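Local coordinates for 39 kDa initiator binding protein (Trichomonas vaginalis, PDB 1Q87), which probably binds the initiator element of core promoters as a whole protein, of which this chain is the C-terminal domain, at residues A[102-107]-A[148-153]; A[180-185]-A[191-196]. All blocks are in the same frame, centred on the assembly; numbering follows the deposited sequence.

Contact 1 of 2, residues A[102-107]-A[148-153]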
loop_
_atom_site.group_PDB
_atom_site.type_symbol
_atom_site.label_atom_id
_atom_site.label_comp_id
_atom_site.label_asym_id
_atom_site.label_seq_id
_atom_site.Cartn_x
_atom_site.Cartn_y
_atom_site.Cartn_z
ATOM N N LEU A 102 -1.906 -6.909 1.171
ATOM C CA LEU A 102 -2.843 -6.715 0.078
ATOM C C LEU A 102 -3.646 -5.401 0.286
ATOM O O LEU A 102 -4.060 -4.732 -0.673
ATOM C CB LEU A 102 -3.783 -7.947 -0.021
ATOM C CG LEU A 102 -3.173 -9.236 -0.654
ATOM C CD1 LEU A 102 -4.010 -10.450 -0.342
ATOM C CD2 LEU A 102 -3.061 -9.075 -2.184
ATOM N N ALA A 103 -3.833 -5.025 1.542
ATOM C CA ALA A 103 -4.566 -3.802 1.894
ATOM C C ALA A 103 -3.769 -2.589 1.444
ATOM O O ALA A 103 -4.341 -1.647 0.939
ATOM C CB ALA A 103 -4.804 -3.726 3.408
ATOM N N MET A 104 -2.456 -2.625 1.631
ATOM C CA MET A 104 -1.597 -1.515 1.213
ATOM C C MET A 104 -1.453 -1.402 -0.292
ATOM O O MET A 104 -1.620 -0.320 -0.841
ATOM C CB MET A 104 -0.178 -1.634 1.781
ATOM C CG MET A 104 -0.109 -1.693 3.303
ATOM S SD MET A 104 1.581 -1.748 3.798
ATOM C CE MET A 104 1.819 -3.584 3.883
ATOM N N PHE A 105 -1.174 -2.521 -0.961
ATOM C CA PHE A 105 -0.937 -2.492 -2.402
ATOM C C PHE A 105 -1.738 -3.408 -3.338
ATOM O O PHE A 105 -1.371 -3.547 -4.490
ATOM C CB PHE A 105 0.519 -2.739 -2.655
ATOM C CG PHE A 105 1.428 -1.799 -1.944
ATOM C CD1 PHE A 105 1.525 -0.449 -2.330
ATOM C CD2 PHE A 105 2.258 -2.272 -0.939
ATOM C CE1 PHE A 105 2.448 0.407 -1.708
ATOM C CE2 PHE A 105 3.195 -1.431 -0.304
ATOM C CZ PHE A 105 3.294 -0.100 -0.680
ATOM N N GLY A 106 -2.807 -4.037 -2.859
ATOM C CA GLY A 106 -3.608 -4.877 -3.728
ATOM C C GLY A 106 -4.539 -4.035 -4.613
ATOM O O GLY A 106 -4.578 -2.806 -4.472
ATOM N N PRO A 107 -5.325 -4.667 -5.506
ATOM C CA PRO A 107 -5.364 -6.137 -5.699
ATOM C C PRO A 107 -4.064 -6.747 -6.188
ATOM O O PRO A 107 -3.147 -6.047 -6.658
ATOM C CB PRO A 107 -6.500 -6.363 -6.709
ATOM C CG PRO A 107 -7.124 -4.981 -6.945
ATOM C CD PRO A 107 -6.040 -3.984 -6.596
ATOM N N GLY A 148 5.868 9.058 6.564
ATOM C CA GLY A 148 4.621 8.387 6.237
ATOM C C GLY A 148 4.678 6.894 6.493
ATOM O O GLY A 148 5.745 6.288 6.353
ATOM N N TRP A 149 3.542 6.304 6.877
ATOM C CA TRP A 149 3.467 4.868 7.132
ATOM C C TRP A 149 2.024 4.450 7.002
ATOM O O TRP A 149 1.141 5.297 6.941
ATOM C CB TRP A 149 3.991 4.522 8.530
ATOM C CG TRP A 149 3.159 5.097 9.653
ATOM C CD1 TRP A 149 2.187 4.457 10.386
ATOM C CD2 TRP A 149 3.158 6.459 10.088
ATOM N NE1 TRP A 149 1.579 5.346 11.244
ATOM C CE2 TRP A 149 2.157 6.578 11.081
ATOM C CE3 TRP A 149 3.912 7.593 9.733
ATOM C CZ2 TRP A 149 1.885 7.802 11.727
ATOM C CZ3 TRP A 149 3.644 8.809 10.374
ATOM C CH2 TRP A 149 2.638 8.901 11.362
ATOM N N PHE A 150 1.782 3.146 6.925
ATOM C CA PHE A 150 0.434 2.636 6.825
ATOM C C PHE A 150 0.002 2.289 8.245
ATOM O O PHE A 150 0.787 1.766 9.034
ATOM C CB PHE A 150 0.411 1.414 5.881
ATOM C CG PHE A 150 0.393 1.799 4.404
ATOM C CD1 PHE A 150 -0.818 2.005 3.749
ATOM C CD2 PHE A 150 1.582 1.926 3.683
ATOM C CE1 PHE A 150 -0.862 2.316 2.393
ATOM C CE2 PHE A 150 1.568 2.239 2.312
ATOM C CZ PHE A 150 0.329 2.430 1.667
ATOM N N ASP A 151 -1.232 2.651 8.554
ATOM C CA ASP A 151 -1.846 2.444 9.849
ATOM C C ASP A 151 -1.938 0.944 10.085
ATOM O O ASP A 151 -2.617 0.230 9.342
ATOM C CB ASP A 151 -3.252 3.087 9.819
ATOM C CG ASP A 151 -4.011 3.013 11.171
ATOM O OD1 ASP A 151 -4.008 1.982 11.872
ATOM O OD2 ASP A 151 -4.658 4.014 11.515
ATOM N N GLN A 152 -1.271 0.454 11.114
ATOM C CA GLN A 152 -1.354 -0.968 11.384
ATOM C C GLN A 152 -2.789 -1.492 11.577
ATOM O O GLN A 152 -3.062 -2.647 11.281
ATOM C CB GLN A 152 -0.503 -1.334 12.598
ATOM C CG GLN A 152 0.490 -2.441 12.295
ATOM C CD GLN A 152 1.485 -2.052 11.209
ATOM O OE1 GLN A 152 1.108 -1.750 10.074
ATOM N NE2 GLN A 152 2.760 -2.059 11.555
ATOM N N ASN A 153 -3.709 -0.663 12.052
ATOM C CA ASN A 153 -5.101 -1.122 12.248
ATOM C C ASN A 153 -6.089 -0.886 11.120
ATOM O O ASN A 153 -7.202 -1.387 11.174
ATOM C CB ASN A 153 -5.695 -0.499 13.502
ATOM C CG ASN A 153 -5.353 -1.271 14.728
ATOM O OD1 ASN A 153 -6.045 -2.231 15.069
ATOM N ND2 ASN A 153 -4.262 -0.883 15.397
#

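Contact 2 of 2, residues A[180-185]-A[191-196]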
loop_
_atom_site.group_PDB
_atom_site.type_symbol
_atom_site.label_atom_id
_atom_site.label_comp_id
_atom_site.label_asym_id
_atom_site.label_seq_id
_atom_site.Cartn_x
_atom_site.Cartn_y
_atom_site.Cartn_z
ATOM N N GLN A 180 -9.059 4.214 -10.643
ATOM C CA GLN A 180 -8.916 5.215 -9.584
ATOM C C GLN A 180 -8.919 4.429 -8.244
ATOM O O GLN A 180 -9.971 4.150 -7.656
ATOM C CB GLN A 180 -10.089 6.173 -9.649
ATOM C CG GLN A 180 -10.176 6.883 -10.986
ATOM C CD GLN A 180 -11.068 8.118 -10.925
ATOM O OE1 GLN A 180 -12.284 8.007 -10.757
ATOM N NE2 GLN A 180 -10.460 9.303 -11.033
ATOM N N TYR A 181 -7.727 4.092 -7.776
ATOM C CA TYR A 181 -7.576 3.245 -6.590
ATOM C C TYR A 181 -7.194 3.955 -5.303
ATOM O O TYR A 181 -6.769 3.310 -4.350
ATOM C CB TYR A 181 -6.550 2.154 -6.909
ATOM C CG TYR A 181 -5.167 2.710 -7.238
ATOM C CD1 TYR A 181 -4.242 2.987 -6.229
ATOM C CD2 TYR A 181 -4.771 2.917 -8.568
ATOM C CE1 TYR A 181 -2.957 3.443 -6.535
ATOM C CE2 TYR A 181 -3.472 3.371 -8.885
ATOM C CZ TYR A 181 -2.589 3.626 -7.881
ATOM O OH TYR A 181 -1.344 4.059 -8.212
ATOM N N LEU A 182 -7.292 5.281 -5.313
ATOM C CA LEU A 182 -7.024 6.082 -4.149
ATOM C C LEU A 182 -8.268 6.931 -3.899
ATOM O O LEU A 182 -8.918 7.381 -4.843
ATOM C CB LEU A 182 -5.783 6.948 -4.359
ATOM C CG LEU A 182 -4.466 6.175 -4.414
ATOM C CD1 LEU A 182 -3.306 7.165 -4.396
ATOM C CD2 LEU A 182 -4.359 5.198 -3.241
ATOM N N MET A 183 -8.626 7.090 -2.624
ATOM C CA MET A 183 -9.798 7.872 -2.217
ATOM C C MET A 183 -9.498 8.496 -0.864
ATOM O O MET A 183 -8.831 7.865 -0.010
ATOM C CB MET A 183 -11.052 6.995 -2.111
ATOM C CG MET A 183 -12.285 7.790 -1.735
ATOM S SD MET A 183 -13.894 6.982 -2.104
ATOM C CE MET A 183 -13.747 5.580 -1.174
ATOM N N ASP A 184 -9.995 9.725 -0.675
ATOM C CA ASP A 184 -9.760 10.472 0.557
ATOM C C ASP A 184 -10.977 10.469 1.451
ATOM O O ASP A 184 -11.974 9.780 1.160
ATOM C CB ASP A 184 -9.270 11.912 0.247
ATOM C CG ASP A 184 -10.350 12.824 -0.424
ATOM O OD1 ASP A 184 -9.945 13.878 -0.975
ATOM O OD2 ASP A 184 -11.567 12.530 -0.410
ATOM N N GLU A 185 -10.896 11.232 2.544
ATOM C CA GLU A 185 -11.977 11.300 3.524
ATOM C C GLU A 185 -13.245 11.899 2.981
ATOM O O GLU A 185 -14.307 11.690 3.562
ATOM C CB GLU A 185 -11.567 12.077 4.779
ATOM C CG GLU A 185 -11.399 13.549 4.583
ATOM C CD GLU A 185 -10.021 13.915 4.071
ATOM O OE1 GLU A 185 -9.472 14.922 4.571
ATOM O OE2 GLU A 185 -9.497 13.204 3.177
ATOM N N ASP A 191 -6.361 8.985 -9.691
ATOM C CA ASP A 191 -5.939 7.992 -10.660
ATOM C C ASP A 191 -4.773 7.139 -10.186
ATOM O O ASP A 191 -4.724 5.955 -10.471
ATOM C CB ASP A 191 -5.542 8.661 -11.985
ATOM C CG ASP A 191 -6.725 9.267 -12.724
ATOM O OD1 ASP A 191 -7.858 8.777 -12.564
ATOM O OD2 ASP A 191 -6.513 10.230 -13.491
ATOM N N SER A 192 -3.829 7.738 -9.475
ATOM C CA SER A 192 -2.678 6.979 -9.044
ATOM C C SER A 192 -1.990 7.713 -7.914
ATOM O O SER A 192 -2.338 8.852 -7.596
ATOM C CB SER A 192 -1.702 6.900 -10.188
ATOM O OG SER A 192 -0.949 8.111 -10.217
ATOM N N TRP A 193 -0.977 7.091 -7.335
ATOM C CA TRP A 193 -0.259 7.782 -6.281
ATOM C C TRP A 193 0.373 9.065 -6.818
ATOM O O TRP A 193 0.300 10.102 -6.164
ATOM C CB TRP A 193 0.847 6.911 -5.676
ATOM C CG TRP A 193 0.359 5.828 -4.767
ATOM C CD1 TRP A 193 0.393 4.491 -5.009
ATOM C CD2 TRP A 193 -0.156 5.980 -3.430
ATOM N NE1 TRP A 193 -0.048 3.804 -3.917
ATOM C CE2 TRP A 193 -0.395 4.684 -2.933
ATOM C CE3 TRP A 193 -0.436 7.084 -2.610
ATOM C CZ2 TRP A 193 -0.906 4.452 -1.640
ATOM C CZ3 TRP A 193 -0.945 6.859 -1.328
ATOM C CH2 TRP A 193 -1.173 5.549 -0.857
ATOM N N ASP A 194 1.002 8.980 -7.994
ATOM C CA ASP A 194 1.685 10.116 -8.641
ATOM C C ASP A 194 0.757 11.328 -8.808
ATOM O O ASP A 194 1.122 12.468 -8.493
ATOM C CB ASP A 194 2.216 9.682 -10.010
ATOM C CG ASP A 194 3.016 8.368 -9.947
ATOM O OD1 ASP A 194 4.250 8.420 -9.685
ATOM O OD2 ASP A 194 2.401 7.280 -10.154
ATOM N N LYS A 195 -0.439 11.061 -9.310
ATOM C CA LYS A 195 -1.480 12.063 -9.507
ATOM C C LYS A 195 -1.850 12.713 -8.166
ATOM O O LYS A 195 -1.947 13.948 -8.048
ATOM C CB LYS A 195 -2.735 11.380 -10.078
ATOM C CG LYS A 195 -3.532 12.190 -11.076
ATOM C CD LYS A 195 -4.090 13.474 -10.480
ATOM C CE LYS A 195 -4.751 14.344 -11.556
ATOM N NZ LYS A 195 -5.875 13.638 -12.253
ATOM N N TYR A 196 -2.078 11.868 -7.163
ATOM C CA TYR A 196 -2.468 12.333 -5.853
ATOM C C TYR A 196 -1.419 13.210 -5.215
ATOM O O TYR A 196 -1.759 14.218 -4.595
ATOM C CB TYR A 196 -2.790 11.159 -4.931
ATOM C CG TYR A 196 -2.964 11.600 -3.503
ATOM C CD1 TYR A 196 -1.875 11.619 -2.634
ATOM C CD2 TYR A 196 -4.196 12.067 -3.033
ATOM C CE1 TYR A 196 -1.997 12.092 -1.331
ATOM C CE2 TYR A 196 -4.334 12.553 -1.719
ATOM C CZ TYR A 196 -3.222 12.560 -0.879
ATOM O OH TYR A 196 -3.301 13.055 0.402
#

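Contact 1 of 2, residues A[102-107]-A[148-153]
Met104 and Phe105, on helix 95-105, press against a single aromatic ring, that of Phe150 on strand 147-151. The two segments meet through apolar side chains. Strand residues alternate: Trp149 turns to Pro133 and Ile159, and Phe150 points at the helix. Its CG lies anti to the carbonyl carbon (chi1 -81°), which carries the ring off the strand and over to the methionine. One face of that ring receives the Met104 side chain. CG of Met104 stands over it, 3.9 Å from the centroid of the Phe150 ring, in a CH-pi contact. The sulfur follows on a more slanting line in a Met-aromatic contact, with Met104 SD 3.7 Å from Phe150 CD2, while Met104 CB lies 4.1 Å from Phe150 CZ at the far end of the ring. The edge of Phe150 is turned toward the face of Phe105, a T-shaped pair with centroids 5.7 Å apart and planes at 69°. Here the nearest atoms are Phe105 CZ and Phe150 CE2, at 4.2 Å. Further on, Asp151 OD1 accepts from Asn153 N at 2.7 Å through its anti lone pair, making an Asx turn, and Asn153 OD1 receives Ser21 N. Around the core, Phe105 also leans on Ile111, Ile115 and Leu118 of helix 111-123, and Phe150 on Leu158. With all three touching residues buried, the junction rests on dispersion and weak aromatic electrostatics, the polarisable sulfur and CH groups meeting pi surface.

Contact 2 of 2, residues A[180-185]-A[191-196]
Leu182 reaches from strand 182-183 to the first turn of helix 193-199, and its path shows how a helix is seated on the hairpin that precedes it. From CB, which points at the helix, the chain runs to CG, anti to the carbonyl carbon, and there divides. CD1 goes over one face of the Trp193 indole, 3.4 Å from Trp193 CE3, a CH-pi contact with the six-membered ring, and also touches Tyr196 CB at 4.1 Å. Leu182 CD2 lies over the same face, 3.9 Å from Trp193 CZ2. Tyr181 approaches the indole differently: its edge is directed at the five-membered ring in an offset edge-to-face pair, with planes at 71°. A chi1 of 62°, between backbone N and carbonyl carbon, sends the Tyr181 ring across to the start of the helix, where Tyr181 OH accepts from Trp193 N at 3.2 Å. The N-cap itself is Ser192, whose OG accepts from Lys195 N at 3.1 Å, almost straight at 176°. Thus two hydroxyls occupy amides of the first turn. Nearer the surface, Gln180 NE2 gives a hydrogen bond to Asp191 OD1 at 3.1 Å, arriving from above the carboxylate plane. The other oxygen, Asp191 OD2, has a long salt bridge to Lys195 NZ at 3.7 Å, so the carboxylate meets the Gln180 amide through one oxygen and, at longer range, Lys195 through the other. Trp193 also packs on Ile169 of strand 165-171 and Leu118 of helix 111-123. The whole is a beta-hairpin followed by a helix, with Ser192 as its N-cap.

In the fold
Contact 1 and contact 2 follow one another along the chain and reach the same five-stranded antiparallel sheet from different strands: 148-153 belongs to one outermost strand, whereas 180-185 includes the strand next to the opposite edge. Their centres lie about 14 Å apart, yet they join directly through packing of Phe150 CZ on Trp193 CZ2 at 4.1 Å. Helix 111-123 also bridges them, since Leu118 touches both Phe105 and Trp193. Contact 1 sits about 4 Å from the centre of the chain and contact 2 about 12 Å, so hydrophobic packing near the middle grades into a partly buried, more polar helix start within the C-terminal domain.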